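Local coordinates for UPF0033 domain-containing protein (Desulfitobacterium hafniense, PDB 3HZ7) that is of unknown function but belongs to the TusA family, its N-terminal SirA-like domain probably serving as a sulfur carrier or transfer module, at residues A[38-41]-A[42-45]; A[46-49]-A[50-54]. All coordinates share one frame; numbering follows the deposited sequence.

Interaction 1: residues A[38-41]-A[42-45]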
loop_
_atom_site.group_PDB
_atom_site.type_symbol
_atom_site.label_atom_id
_atom_site.label_comp_id
_atom_site.label_asym_id
_atom_site.label_seq_id
_atom_site.Cartn_x
_atom_site.Cartn_y
_atom_site.Cartn_z
ATOM N N ASN A 38 7.856 -8.084 3.894
ATOM C CA ASN A 38 7.365 -9.375 4.387
ATOM C C ASN A 38 5.949 -9.529 3.879
ATOM O O ASN A 38 5.246 -8.538 3.693
ATOM C CB ASN A 38 7.447 -9.443 5.963
ATOM C CG ASN A 38 6.535 -8.445 6.632
ATOM O OD1 ASN A 38 5.347 -8.670 6.728
ATOM N ND2 ASN A 38 7.081 -7.313 7.054
ATOM N N ASP A 39 5.541 -10.778 3.659
ATOM C CA ASP A 39 4.228 -11.130 3.120
ATOM C C ASP A 39 3.066 -10.756 3.976
ATOM O O ASP A 39 1.954 -10.521 3.494
ATOM C CB ASP A 39 4.149 -12.638 2.885
ATOM C CG ASP A 39 4.471 -13.016 1.490
ATOM O OD1 ASP A 39 5.680 -13.193 1.177
ATOM O OD2 ASP A 39 3.482 -13.129 0.708
ATOM N N ILE A 40 3.319 -10.776 5.277
ATOM C CA ILE A 40 2.311 -10.443 6.247
ATOM C C ILE A 40 1.862 -8.997 6.041
ATOM O O ILE A 40 0.678 -8.690 6.072
ATOM C CB ILE A 40 2.878 -10.617 7.689
ATOM C CG1 ILE A 40 3.240 -12.098 7.932
ATOM C CG2 ILE A 40 1.831 -10.146 8.713
ATOM C CD1 ILE A 40 2.008 -12.979 8.119
ATOM N N SER A 41 2.813 -8.113 5.822
ATOM C CA SER A 41 2.468 -6.706 5.611
ATOM C C SER A 41 1.645 -6.554 4.337
ATOM O O SER A 41 0.629 -5.811 4.310
ATOM C CB SER A 41 3.738 -5.851 5.515
ATOM O OG SER A 41 4.403 -5.820 6.767
ATOM N N ARG A 42 2.062 -7.286 3.292
ATOM C CA ARG A 42 1.375 -7.233 1.999
ATOM C C ARG A 42 -0.083 -7.634 2.213
ATOM O O ARG A 42 -1.039 -6.952 1.766
ATOM C CB ARG A 42 2.111 -8.160 1.011
ATOM C CG ARG A 42 1.562 -8.125 -0.419
ATOM C CD ARG A 42 0.434 -9.169 -0.609
ATOM N NE ARG A 42 1.003 -10.461 -0.251
ATOM C CZ ARG A 42 0.337 -11.605 -0.132
ATOM N NH1 ARG A 42 1.005 -12.698 0.217
ATOM N NH2 ARG A 42 -0.963 -11.660 -0.371
ATOM N N GLN A 43 -0.274 -8.730 2.949
ATOM C CA GLN A 43 -1.625 -9.186 3.241
ATOM C C GLN A 43 -2.422 -8.140 3.983
ATOM O O GLN A 43 -3.608 -7.900 3.704
ATOM C CB GLN A 43 -1.584 -10.451 4.123
ATOM C CG GLN A 43 -0.810 -11.612 3.541
ATOM C CD GLN A 43 -0.647 -12.726 4.553
ATOM O OE1 GLN A 43 -1.593 -13.086 5.229
ATOM N NE2 GLN A 43 0.555 -13.269 4.655
ATOM N N ASN A 44 -1.790 -7.539 4.977
ATOM C CA ASN A 44 -2.485 -6.517 5.749
ATOM C C ASN A 44 -2.864 -5.335 4.853
ATOM O O ASN A 44 -3.976 -4.812 4.927
ATOM C CB ASN A 44 -1.613 -6.072 6.943
ATOM C CG ASN A 44 -1.556 -7.140 7.997
ATOM O OD1 ASN A 44 -2.427 -8.016 8.022
ATOM N ND2 ASN A 44 -0.547 -7.090 8.875
ATOM N N LEU A 45 -1.931 -4.945 3.997
ATOM C CA LEU A 45 -2.203 -3.852 3.049
ATOM C C LEU A 45 -3.359 -4.198 2.113
ATOM O O LEU A 45 -4.197 -3.331 1.864
ATOM C CB LEU A 45 -0.923 -3.508 2.258
ATOM C CG LEU A 45 0.139 -2.710 3.031
ATOM C CD1 LEU A 45 1.495 -2.830 2.279
ATOM C CD2 LEU A 45 -0.299 -1.241 3.170
#
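Asp-39 and Arg-42, lying side by side on the first turn of helix 39-52, form a salt bridge between Asp-39 OD2 and Arg-42 NH1 at 2.6 Å. The N-H...O angle of 160° makes it nearly straight; OD2 uses its anti lone pair and lies in the guanidinium plane, while the two charged groups are turned 87° against each other. Arg-42 CG is anti to the backbone N (chi1 -176°), and bends further along the chain fold the guanidinium back to Asp-39, with Gln-43 CG 3.7 Å above its plane. Tyr-58 adds a cation-pi contact. Were an alanine here instead of the arginine, the Asp-39 carboxylate would probably lose its charged mate and the Tyr-58 ring its cation. Asp-39 O takes Gln-43 N at 2.9 Å and, weakly, Gln-43 NE2 at 3.3 Å. Ser-41 is buried against Val-36, and its backbone is gripped at both ends: Ser-41 O receives Leu-45 N at 2.7 Å, and Ser-41 N donates to Asn-38 OD1, also at 2.7 Å. That last bond, from the third residue of the helix to the side chain just before it, is the capping bond of an N-cap, Asn-38, here followed by an i, i+3 salt bridge.

Interaction 2: residues A[46-49]-A[50-54]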
loop_
_atom_site.group_PDB
_atom_site.type_symbol
_atom_site.label_atom_id
_atom_site.label_comp_id
_atom_site.label_asym_id
_atom_site.label_seq_id
_atom_site.Cartn_x
_atom_site.Cartn_y
_atom_site.Cartn_z
ATOM N N GLN A 46 -3.437 -5.447 1.600
ATOM C CA GLN A 46 -4.558 -5.801 0.708
ATOM C C GLN A 46 -5.910 -5.890 1.417
ATOM O O GLN A 46 -6.957 -5.480 0.880
ATOM C CB GLN A 46 -4.288 -7.111 -0.051
ATOM C CG GLN A 46 -3.142 -6.977 -1.037
ATOM C CD GLN A 46 -3.169 -8.000 -2.144
ATOM O OE1 GLN A 46 -3.087 -9.211 -1.908
ATOM N NE2 GLN A 46 -3.261 -7.502 -3.381
ATOM N N LYS A 47 -5.901 -6.399 2.636
ATOM C CA LYS A 47 -7.168 -6.489 3.415
ATOM C C LYS A 47 -7.700 -5.075 3.689
ATOM O O LYS A 47 -8.921 -4.816 3.624
ATOM C CB LYS A 47 -6.932 -7.225 4.746
ATOM C CG LYS A 47 -6.293 -8.656 4.566
ATOM C CD LYS A 47 -6.971 -9.680 5.465
ATOM C CE LYS A 47 -6.335 -11.069 5.425
ATOM N NZ LYS A 47 -4.942 -11.088 5.990
HETATM N N MSE A 48 -6.784 -4.145 3.974
HETATM C CA MSE A 48 -7.180 -2.746 4.217
HETATM C C MSE A 48 -7.693 -2.161 2.937
HETATM O O MSE A 48 -8.694 -1.427 2.933
HETATM C CB MSE A 48 -5.978 -1.933 4.748
HETATM C CG MSE A 48 -6.259 -0.442 4.945
HETATM SE SE MSE A 48 -5.969 0.705 3.323
HETATM C CE MSE A 48 -4.050 0.570 3.328
ATOM N N ALA A 49 -7.035 -2.486 1.812
ATOM C CA ALA A 49 -7.499 -1.929 0.528
ATOM C C ALA A 49 -8.913 -2.476 0.189
ATOM O O ALA A 49 -9.810 -1.725 -0.225
ATOM C CB ALA A 49 -6.501 -2.295 -0.611
ATOM N N GLU A 50 -9.100 -3.789 0.327
ATOM C CA GLU A 50 -10.414 -4.350 0.017
ATOM C C GLU A 50 -11.385 -3.702 0.990
ATOM O O GLU A 50 -12.428 -3.192 0.572
ATOM C CB GLU A 50 -10.432 -5.889 0.135
ATOM C CG GLU A 50 -10.341 -6.451 1.536
ATOM C CD GLU A 50 -10.732 -7.931 1.606
ATOM O OE1 GLU A 50 -11.909 -8.248 1.303
ATOM O OE2 GLU A 50 -9.873 -8.775 1.965
ATOM N N GLY A 51 -11.037 -3.708 2.283
ATOM C CA GLY A 51 -11.879 -3.051 3.269
ATOM C C GLY A 51 -12.357 -1.692 2.765
ATOM O O GLY A 51 -13.560 -1.419 2.790
HETATM N N MSE A 52 -11.455 -0.844 2.273
HETATM C CA MSE A 52 -11.854 0.467 1.756
HETATM C C MSE A 52 -12.497 0.450 0.363
HETATM O O MSE A 52 -12.955 1.484 -0.125
HETATM C CB MSE A 52 -10.664 1.430 1.707
HETATM C CG MSE A 52 -9.974 1.735 3.035
HETATM SE SE MSE A 52 -8.536 3.073 2.798
HETATM C CE MSE A 52 -9.605 4.714 2.726
ATOM N N GLY A 53 -12.546 -0.699 -0.296
ATOM C CA GLY A 53 -13.150 -0.712 -1.614
ATOM C C GLY A 53 -12.204 -0.200 -2.700
ATOM O O GLY A 53 -12.627 0.422 -3.677
ATOM N N TYR A 54 -10.919 -0.493 -2.532
ATOM C CA TYR A 54 -9.938 -0.055 -3.490
ATOM C C TYR A 54 -9.365 -1.269 -4.162
ATOM O O TYR A 54 -9.309 -2.337 -3.554
ATOM C CB TYR A 54 -8.799 0.717 -2.781
ATOM C CG TYR A 54 -9.237 2.053 -2.215
ATOM C CD1 TYR A 54 -10.133 2.862 -2.906
ATOM C CD2 TYR A 54 -8.761 2.499 -1.005
ATOM C CE1 TYR A 54 -10.535 4.093 -2.401
ATOM C CE2 TYR A 54 -9.157 3.741 -0.487
ATOM C CZ TYR A 54 -10.041 4.519 -1.188
ATOM O OH TYR A 54 -10.403 5.744 -0.687
#
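Met-48 and Met-52, both selenomethionine, run side by side in the same direction at the end of helix 39-52, which closes in a Schellman motif. Their selenium atoms meet at 3.5 Å, SE to SE, and Met-48 SE also lies 4.1 Å from Met-52 CG. Met-48 gets there with CG anti to the backbone N (chi1 176°) and a chain bent at its two outer torsions; Met-52 stays extended until its last bond. The pair faces helix 13-23, Met-48 packing on Val-15, Ala-18 and Leu-22, and Met-52 on Lys-19. On another side of the helix Glu-50 CG presses to 3.0 Å from Lys-47 O, yet the charged ends stay apart, with Lys-47 NZ 6.8 Å from Glu-50 OE2, too far for a salt bridge. Positive phi at Gly-53 (80°) turns the chain out of the helix, and Tyr-54 N then reaches back to Ala-49 O at 2.8 Å, approaching from above the carbonyl plane. Gly-53 N bonds to Glu-50 O in the same turn. Ala-49 CB and Tyr-54 CB come within 4.4 Å of each other beside Ile-70, and Met-52 O sits 4.1 Å above the Tyr-54 ring, over its centre.

How the interactions relate
Both interactions belong to helix 39-52, interaction 1 at its start and interaction 2 at its end, with centres about 12 Å apart. Residues 38-45 run directly into 46-54, so the two sets of contacts follow one another along a single helix, one at its N-cap and one at its Schellman turn. The order strand, helix, strand, helix, strand, strand gives a two-layer alpha/beta sandwich, and this helix packs on the four-stranded sheet next to helix 13-23. Val-15 and Ala-18 of that helix meet residues of both interactions. Cys-11, an S-mercaptocysteine shortly before helix 13-23, is consistent with sulfur carriage; both interactions lie in the helical layer.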